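Local structure of SidF, inhibitor of growth family, member 3 (Legionella pneumophila subsp. pneumophila, 4FYE) at residues F189-S194 and T667-D672; T676-D681 and S691-L696. The protein is a phosphoinositide phosphatase that probably removes the 3-phosphate from phosphatidylinositol 3,4,5-trisphosphate. The protein carries 1 engineered substitution. All blocks are in the same frame, centred on the assembly; numbering follows the deposited sequence.

Interaction 1. Residues F189-S194 and T667-D672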
ATOM      1  N   PHE A 189      14.661 -10.151 -10.497  1.00 46.13           N
ATOM      2  CA  PHE A 189      15.629 -11.031  -9.826  1.00 46.28           C
ATOM      3  C   PHE A 189      15.196 -12.530  -9.863  1.00 46.36           C
ATOM      4  O   PHE A 189      14.015 -12.827  -9.831  1.00 53.95           O
ATOM      5  CB  PHE A 189      15.793 -10.623  -8.325  1.00 41.71           C
ATOM      6  CG  PHE A 189      14.464 -10.619  -7.522  1.00 41.53           C
ATOM      7  CD1 PHE A 189      13.579  -9.536  -7.592  1.00 36.96           C
ATOM      8  CD2 PHE A 189      14.100 -11.724  -6.710  1.00 42.53           C
ATOM      9  CE1 PHE A 189      12.329  -9.553  -6.931  1.00 34.01           C
ATOM     10  CE2 PHE A 189      12.862 -11.739  -6.019  1.00 41.07           C
ATOM     11  CZ  PHE A 189      11.997 -10.632  -6.098  1.00 36.64           C
ATOM     12  N   LYS A 190      16.144 -13.463  -9.849  1.00 47.40           N
ATOM     13  CA  LYS A 190      15.843 -14.873  -9.584  1.00 52.80           C
ATOM     14  C   LYS A 190      15.697 -15.155  -8.085  1.00 55.17           C
ATOM     15  O   LYS A 190      16.668 -15.155  -7.352  1.00 62.62           O
ATOM     16  CB  LYS A 190      16.922 -15.758 -10.213  1.00 55.33           C
ATOM     17  CG  LYS A 190      16.916 -15.734 -11.752  1.00 55.68           C
ATOM     18  CD  LYS A 190      18.225 -16.234 -12.428  1.00 60.41           C
ATOM     19  CE  LYS A 190      18.249 -17.752 -12.623  1.00 71.49           C
ATOM     20  NZ  LYS A 190      17.112 -18.316 -13.439  1.00 66.47           N
ATOM     21  N   ALA A 191      14.478 -15.368  -7.610  1.00 54.96           N
ATOM     22  CA  ALA A 191      14.290 -15.850  -6.251  1.00 51.78           C
ATOM     23  C   ALA A 191      14.920 -17.228  -6.065  1.00 56.46           C
ATOM     24  O   ALA A 191      15.013 -18.009  -7.015  1.00 58.06           O
ATOM     25  CB  ALA A 191      12.819 -15.935  -5.956  1.00 47.12           C
ATOM     26  N   PRO A 192      15.317 -17.555  -4.838  1.00 57.94           N
ATOM     27  CA  PRO A 192      15.712 -18.942  -4.519  1.00 64.27           C
ATOM     28  C   PRO A 192      14.730 -20.044  -5.025  1.00 70.73           C
ATOM     29  O   PRO A 192      13.506 -19.939  -4.792  1.00 72.09           O
ATOM     30  CB  PRO A 192      15.782 -18.954  -2.979  1.00 62.68           C
ATOM     31  CG  PRO A 192      15.285 -17.639  -2.503  1.00 55.47           C
ATOM     32  CD  PRO A 192      15.286 -16.680  -3.650  1.00 56.92           C
ATOM     33  N   ASN A 193      15.278 -21.090  -5.672  1.00 72.63           N
ATOM     34  CA  ASN A 193      14.485 -22.175  -6.335  1.00 78.75           C
ATOM     35  C   ASN A 193      13.720 -21.713  -7.572  1.00 75.37           C
ATOM     36  O   ASN A 193      12.693 -22.335  -7.952  1.00 75.69           O
ATOM     37  CB  ASN A 193      13.449 -22.913  -5.427  1.00 81.00           C
ATOM     38  CG  ASN A 193      14.002 -23.342  -4.087  1.00 85.90           C
ATOM     39  OD1 ASN A 193      13.485 -22.930  -3.044  1.00 93.79           O
ATOM     40  ND2 ASN A 193      15.027 -24.172  -4.097  1.00 82.34           N
ATOM     41  N   SER A 194      14.166 -20.634  -8.201  1.00 65.31           N
ATOM     42  CA  SER A 194      13.521 -20.260  -9.458  1.00 66.15           C
ATOM     43  C   SER A 194      13.902 -21.328 -10.463  1.00 66.91           C
ATOM     44  O   SER A 194      14.861 -22.053 -10.241  1.00 71.14           O
ATOM     45  CB  SER A 194      13.930 -18.867  -9.946  1.00 61.08           C
ATOM     46  OG  SER A 194      15.291 -18.840 -10.330  1.00 71.06           O
ATOM     47  N   THR A 667       5.603 -18.516  -1.122  1.00 54.23           N
ATOM     48  CA  THR A 667       4.581 -19.572  -1.121  1.00 51.77           C
ATOM     49  C   THR A 667       4.249 -20.009  -2.512  1.00 54.41           C
ATOM     50  O   THR A 667       4.115 -21.201  -2.792  1.00 57.09           O
ATOM     51  CB  THR A 667       3.313 -19.050  -0.445  1.00 49.02           C
ATOM     52  OG1 THR A 667       3.698 -18.532   0.840  1.00 52.39           O
ATOM     53  CG2 THR A 667       2.293 -20.151  -0.252  1.00 51.64           C
ATOM     54  N   ALA A 668       4.116 -19.054  -3.418  1.00 51.08           N
ATOM     55  CA  ALA A 668       3.843 -19.451  -4.789  1.00 51.92           C
ATOM     56  C   ALA A 668       4.928 -20.346  -5.403  1.00 56.40           C
ATOM     57  O   ALA A 668       4.616 -21.162  -6.257  1.00 58.51           O
ATOM     58  CB  ALA A 668       3.594 -18.238  -5.647  1.00 48.14           C
ATOM     59  N   MET A 669       6.189 -20.211  -4.986  1.00 52.81           N
ATOM     60  CA  MET A 669       7.244 -21.022  -5.581  1.00 57.40           C
ATOM     61  C   MET A 669       7.561 -22.379  -4.863  1.00 61.63           C
ATOM     62  O   MET A 669       8.560 -23.066  -5.192  1.00 55.90           O
ATOM     63  CB  MET A 669       8.475 -20.174  -5.677  1.00 54.95           C
ATOM     64  CG  MET A 669       8.233 -18.882  -6.444  1.00 58.62           C
ATOM     65  SD  MET A 669       9.815 -18.012  -6.442  0.96 70.27           S
ATOM     66  CE  MET A 669      10.893 -19.285  -7.126  1.00 62.06           C
ATOM     67  N   SER A 670       6.738 -22.719  -3.864  1.00 60.40           N
ATOM     68  CA  SER A 670       6.725 -24.024  -3.205  1.00 68.93           C
ATOM     69  C   SER A 670       6.321 -25.142  -4.163  1.00 74.15           C
ATOM     70  O   SER A 670       5.658 -24.883  -5.168  1.00 70.73           O
ATOM     71  CB  SER A 670       5.679 -24.031  -2.093  1.00 64.84           C
ATOM     72  OG  SER A 670       6.067 -23.151  -1.075  1.00 76.17           O
ATOM     73  N   GLU A 671       6.681 -26.381  -3.802  1.00 82.47           N
ATOM     74  CA  GLU A 671       6.181 -27.611  -4.476  1.00 84.47           C
ATOM     75  C   GLU A 671       4.664 -27.629  -4.503  1.00 82.03           C
ATOM     76  O   GLU A 671       4.051 -28.082  -5.458  1.00 82.70           O
ATOM     77  CB  GLU A 671       6.678 -28.887  -3.763  1.00 87.63           C
ATOM     78  CG  GLU A 671       8.198 -29.075  -3.711  1.00 96.93           C
ATOM     79  CD  GLU A 671       8.912 -28.703  -5.022  1.00106.60           C
ATOM     80  OE1 GLU A 671       9.549 -29.587  -5.650  1.00107.88           O
ATOM     81  OE2 GLU A 671       8.857 -27.517  -5.434  1.00113.38           O
ATOM     82  N   ASP A 672       4.089 -27.105  -3.432  1.00 79.67           N
ATOM     83  CA  ASP A 672       2.675 -27.196  -3.101  1.00 75.39           C
ATOM     84  C   ASP A 672       1.836 -26.021  -3.546  1.00 69.41           C
ATOM     85  O   ASP A 672       0.656 -26.180  -3.804  1.00 65.06           O
ATOM     86  CB  ASP A 672       2.578 -27.186  -1.577  1.00 80.52           C
ATOM     87  CG  ASP A 672       2.431 -28.528  -1.023  1.00 84.04           C
ATOM     88  OD1 ASP A 672       2.010 -29.357  -1.834  1.00101.32           O
ATOM     89  OD2 ASP A 672       2.721 -28.781   0.177  1.00 84.78           O
TER

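Interaction 2. Residues T676-D681 and S691-L696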
ATOM      1  N   THR A 676       3.397 -22.366   4.560  1.00 63.10           N
ATOM      2  CA  THR A 676       4.098 -22.964   5.740  1.00 59.00           C
ATOM      3  C   THR A 676       4.393 -21.990   6.895  1.00 60.24           C
ATOM      4  O   THR A 676       4.700 -22.411   8.014  1.00 67.46           O
ATOM      5  CB  THR A 676       5.474 -23.551   5.355  1.00 58.36           C
ATOM      6  OG1 THR A 676       6.395 -22.507   4.911  1.00 52.47           O
ATOM      7  CG2 THR A 676       5.305 -24.601   4.290  1.00 55.85           C
ATOM      8  N   GLY A 677       4.313 -20.690   6.644  1.00 56.39           N
ATOM      9  CA  GLY A 677       4.768 -19.725   7.655  1.00 55.15           C
ATOM     10  C   GLY A 677       6.287 -19.508   7.711  1.00 54.79           C
ATOM     11  O   GLY A 677       6.779 -18.612   8.410  1.00 53.59           O
ATOM     12  N   GLU A 678       7.049 -20.299   6.974  1.00 55.06           N
ATOM     13  CA  GLU A 678       8.498 -20.158   7.015  1.00 59.92           C
ATOM     14  C   GLU A 678       9.007 -18.722   6.807  1.00 58.12           C
ATOM     15  O   GLU A 678       9.866 -18.259   7.559  1.00 54.97           O
ATOM     16  CB  GLU A 678       9.155 -21.066   5.991  1.00 68.75           C
ATOM     17  CG  GLU A 678      10.474 -21.688   6.464  1.00 72.42           C
ATOM     18  CD  GLU A 678      10.717 -23.050   5.833  1.00 86.11           C
ATOM     19  OE1 GLU A 678       9.922 -23.454   4.927  1.00 76.27           O
ATOM     20  OE2 GLU A 678      11.706 -23.714   6.253  1.00 97.06           O
ATOM     21  N   PHE A 679       8.462 -18.034   5.799  1.00 56.21           N
ATOM     22  CA  PHE A 679       8.930 -16.727   5.418  1.00 48.52           C
ATOM     23  C   PHE A 679       8.697 -15.803   6.587  1.00 50.61           C
ATOM     24  O   PHE A 679       9.453 -14.883   6.810  1.00 48.42           O
ATOM     25  CB  PHE A 679       8.242 -16.170   4.161  1.00 46.25           C
ATOM     26  CG  PHE A 679       8.859 -14.900   3.690  1.00 44.18           C
ATOM     27  CD1 PHE A 679       8.413 -13.697   4.153  1.00 43.71           C
ATOM     28  CD2 PHE A 679       9.954 -14.925   2.884  1.00 45.12           C
ATOM     29  CE1 PHE A 679       9.000 -12.518   3.771  1.00 41.78           C
ATOM     30  CE2 PHE A 679      10.569 -13.762   2.520  1.00 44.67           C
ATOM     31  CZ  PHE A 679      10.094 -12.551   2.979  1.00 46.13           C
ATOM     32  N   LEU A 680       7.650 -16.031   7.356  1.00 53.22           N
ATOM     33  CA  LEU A 680       7.446 -15.133   8.494  1.00 47.56           C
ATOM     34  C   LEU A 680       8.210 -15.538   9.758  1.00 47.90           C
ATOM     35  O   LEU A 680       8.774 -14.677  10.396  1.00 48.20           O
ATOM     36  CB  LEU A 680       5.967 -14.958   8.771  1.00 50.91           C
ATOM     37  CG  LEU A 680       5.084 -14.239   7.743  1.00 51.92           C
ATOM     38  CD1 LEU A 680       3.676 -14.188   8.356  1.00 50.54           C
ATOM     39  CD2 LEU A 680       5.655 -12.823   7.508  1.00 52.19           C
ATOM     40  N   ASP A 681       8.268 -16.831  10.066  1.00 48.67           N
ATOM     41  CA  ASP A 681       8.789 -17.339  11.324  1.00 52.52           C
ATOM     42  C   ASP A 681      10.296 -17.396  11.295  1.00 55.52           C
ATOM     43  O   ASP A 681      10.950 -17.218  12.343  1.00 59.00           O
ATOM     44  CB  ASP A 681       8.215 -18.742  11.621  1.00 59.35           C
ATOM     45  CG  ASP A 681       6.643 -18.758  11.728  1.00 67.67           C
ATOM     46  OD1 ASP A 681       6.036 -17.659  11.925  1.00 68.54           O
ATOM     47  OD2 ASP A 681       6.020 -19.867  11.634  1.00 67.15           O
ATOM     48  N   SER A 691      19.894 -18.844   5.076  1.00 56.19           N
ATOM     49  CA  SER A 691      18.884 -19.722   4.455  1.00 55.34           C
ATOM     50  C   SER A 691      18.275 -19.138   3.140  1.00 56.61           C
ATOM     51  O   SER A 691      18.450 -17.953   2.787  1.00 57.41           O
ATOM     52  CB  SER A 691      17.773 -19.944   5.462  1.00 53.91           C
ATOM     53  OG  SER A 691      17.038 -18.719   5.567  1.00 63.12           O
ATOM     54  N   ASN A 692      17.505 -19.945   2.442  1.00 56.59           N
ATOM     55  CA  ASN A 692      16.786 -19.465   1.271  1.00 55.19           C
ATOM     56  C   ASN A 692      15.799 -18.354   1.531  1.00 54.24           C
ATOM     57  O   ASN A 692      15.749 -17.385   0.755  1.00 52.84           O
ATOM     58  CB  ASN A 692      16.090 -20.621   0.622  1.00 56.97           C
ATOM     59  CG  ASN A 692      17.057 -21.475  -0.119  1.00 61.92           C
ATOM     60  OD1 ASN A 692      16.804 -22.638  -0.350  1.00 67.54           O
ATOM     61  ND2 ASN A 692      18.165 -20.887  -0.528  1.00 59.11           N
ATOM     62  N   VAL A 693      15.050 -18.452   2.630  1.00 54.03           N
ATOM     63  CA  VAL A 693      14.148 -17.351   3.005  1.00 57.99           C
ATOM     64  C   VAL A 693      14.854 -16.017   3.144  1.00 52.38           C
ATOM     65  O   VAL A 693      14.369 -15.009   2.622  1.00 47.71           O
ATOM     66  CB  VAL A 693      13.299 -17.641   4.247  1.00 61.54           C
ATOM     67  CG1 VAL A 693      12.084 -18.429   3.820  1.00 67.44           C
ATOM     68  CG2 VAL A 693      14.058 -18.513   5.191  1.00 75.56           C
ATOM     69  N   GLU A 694      16.030 -16.038   3.769  1.00 51.36           N
ATOM     70  CA  GLU A 694      16.758 -14.785   4.087  1.00 52.49           C
ATOM     71  C   GLU A 694      17.316 -14.216   2.807  1.00 49.99           C
ATOM     72  O   GLU A 694      17.403 -12.989   2.629  1.00 47.83           O
ATOM     73  CB  GLU A 694      17.873 -15.014   5.126  1.00 46.87           C
ATOM     74  CG  GLU A 694      18.708 -13.816   5.389  1.00 46.86           C
ATOM     75  CD  GLU A 694      19.260 -13.776   6.801  1.00 49.58           C
ATOM     76  OE1 GLU A 694      19.107 -14.829   7.504  1.00 48.43           O
ATOM     77  OE2 GLU A 694      19.855 -12.706   7.179  1.00 38.86           O
ATOM     78  N   GLN A 695      17.631 -15.125   1.904  1.00 50.37           N
ATOM     79  CA  GLN A 695      18.156 -14.733   0.613  1.00 59.12           C
ATOM     80  C   GLN A 695      17.046 -13.992  -0.176  1.00 56.45           C
ATOM     81  O   GLN A 695      17.308 -12.967  -0.836  1.00 59.46           O
ATOM     82  CB  GLN A 695      18.714 -15.961  -0.144  1.00 55.43           C
ATOM     83  CG  GLN A 695      19.528 -15.524  -1.349  1.00 70.26           C
ATOM     84  CD  GLN A 695      19.652 -16.553  -2.491  1.00 78.42           C
ATOM     85  OE1 GLN A 695      19.700 -16.150  -3.668  1.00 77.21           O
ATOM     86  NE2 GLN A 695      19.721 -17.872  -2.158  1.00 74.14           N
ATOM     87  N   LEU A 696      15.815 -14.501  -0.093  1.00 50.21           N
ATOM     88  CA  LEU A 696      14.689 -13.776  -0.682  1.00 47.73           C
ATOM     89  C   LEU A 696      14.541 -12.449   0.032  1.00 42.70           C
ATOM     90  O   LEU A 696      14.362 -11.398  -0.594  1.00 43.31           O
ATOM     91  CB  LEU A 696      13.387 -14.567  -0.534  1.00 44.90           C
ATOM     92  CG  LEU A 696      12.314 -14.467  -1.638  1.00 49.02           C
ATOM     93  CD1 LEU A 696      10.916 -14.801  -1.154  1.00 45.51           C
ATOM     94  CD2 LEU A 696      12.253 -13.216  -2.487  1.00 43.44           C
TER

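Interaction 1. Residues F189-S194 and T667-D672
Met-669 sets its thioether against a type II beta turn that runs from Ala-191 to Ser-194, in the loop joining the antiparallel strands 184-189 and 199-206. The contact illustrates how one methionine side chain can join the end of a helix to a strand connection by packing, with no hydrogen bond between the two segments. Met-669 is the first residue to leave helical geometry after helix 652-668, and it alone makes the contact from residues 667-672. Its CG stands beside the backbone N, opposite the carbonyl carbon, and the next torsion is fully extended (chi2 180°), which sends the sulfur straight out toward the loop. There the chain bends at chi3 (54°), turning the terminal methyl aside from the line of the chain and into the turn. The sulfur is left against a methyl group, with SD of Met-669 3.7 Å from CB of Ala-191. CE of Met-669 meets mostly backbone: it lies 3.6 Å from O of Pro-192 and equally far from O of Asn-193. Pro-192 and Asn-193 are the two central residues of the turn, and Asn-193 takes the positive phi (69°) that a type II turn needs at its third position. The turn is closed weakly, from N of Ser-194 to O of Ala-191. Gln-200 of strand 199-206 touches Ala-191, Ser-194 and Met-669, so the neighbouring strand also borders the contact. On the Ser-194 side the same methyl packs on the main chain, with CE of Met-669 3.6 Å from CA of Ser-194.

Interaction 2. Residues T676-D681 and S691-L696
Two amides grip the carbonyl O of Gly-677 at the start of the short helix 678-681, whose Phe-679 packs on Val-693 and Leu-696. N of Asp-681 reaches O of Gly-677 at 2.9 Å, and N of Leu-680 adds a weaker bond. Just before it, OG1 of Thr-676 accepts from N of Glu-678 at 3.1 Å, in a fairly straight bond (161°) that forms an ST turn. Phe-679 holds its CG anti to the backbone N (chi1 -173°), which carries the ring toward helix 692-699. The side chains of Leu-696 and Phe-679 cross at about a right angle, and CD1 of Leu-696 comes obliquely to the ring, 3.8 Å from CE2 of Phe-679. Val-693 meets the base of the residue instead, with CG1 3.9 Å from CA of Phe-679.

The arrangement is two short helices joined by a nine-residue loop, which returns the chain so that the start of the second helix packs on the first. That second start is N-capped by Ser-691, whose OG accepts a weak bond from N of Glu-694. Both helices hold the middle of this loop: Arg-684 makes a cation-pi contact with the ring of Phe-679, while the carboxylate of Glu-694 accepts from the backbone N atoms of Thr-685 and His-686. Trp-666 of helix 652-668 touches both Glu-678 and Val-693, whose nearest side-chain atoms, CG of Glu-678 and CG1 of Val-693, lie 4.5 Å apart.

Interactions 1 and 2 lie with their centres 11 Å apart, on the same side of the chain's centre. Helix 652-668 serves both: its end leads into interaction 1, and Trp-666 packs against interaction 2, while helix 678-681 is the next helix along the chain. The two contacts also touch directly, for CG of Pro-192 lies 3.3 Å from O of Asn-692, and Phe-189 packs on Leu-696. Interaction 1 joins segments 473 residues apart at their closest ends and brings the six-stranded sheet to this late helical region; interaction 2 follows and joins segments only ten residues apart. Together they place two short helices, close in sequence, against a distant strand connection within the phosphatase domain.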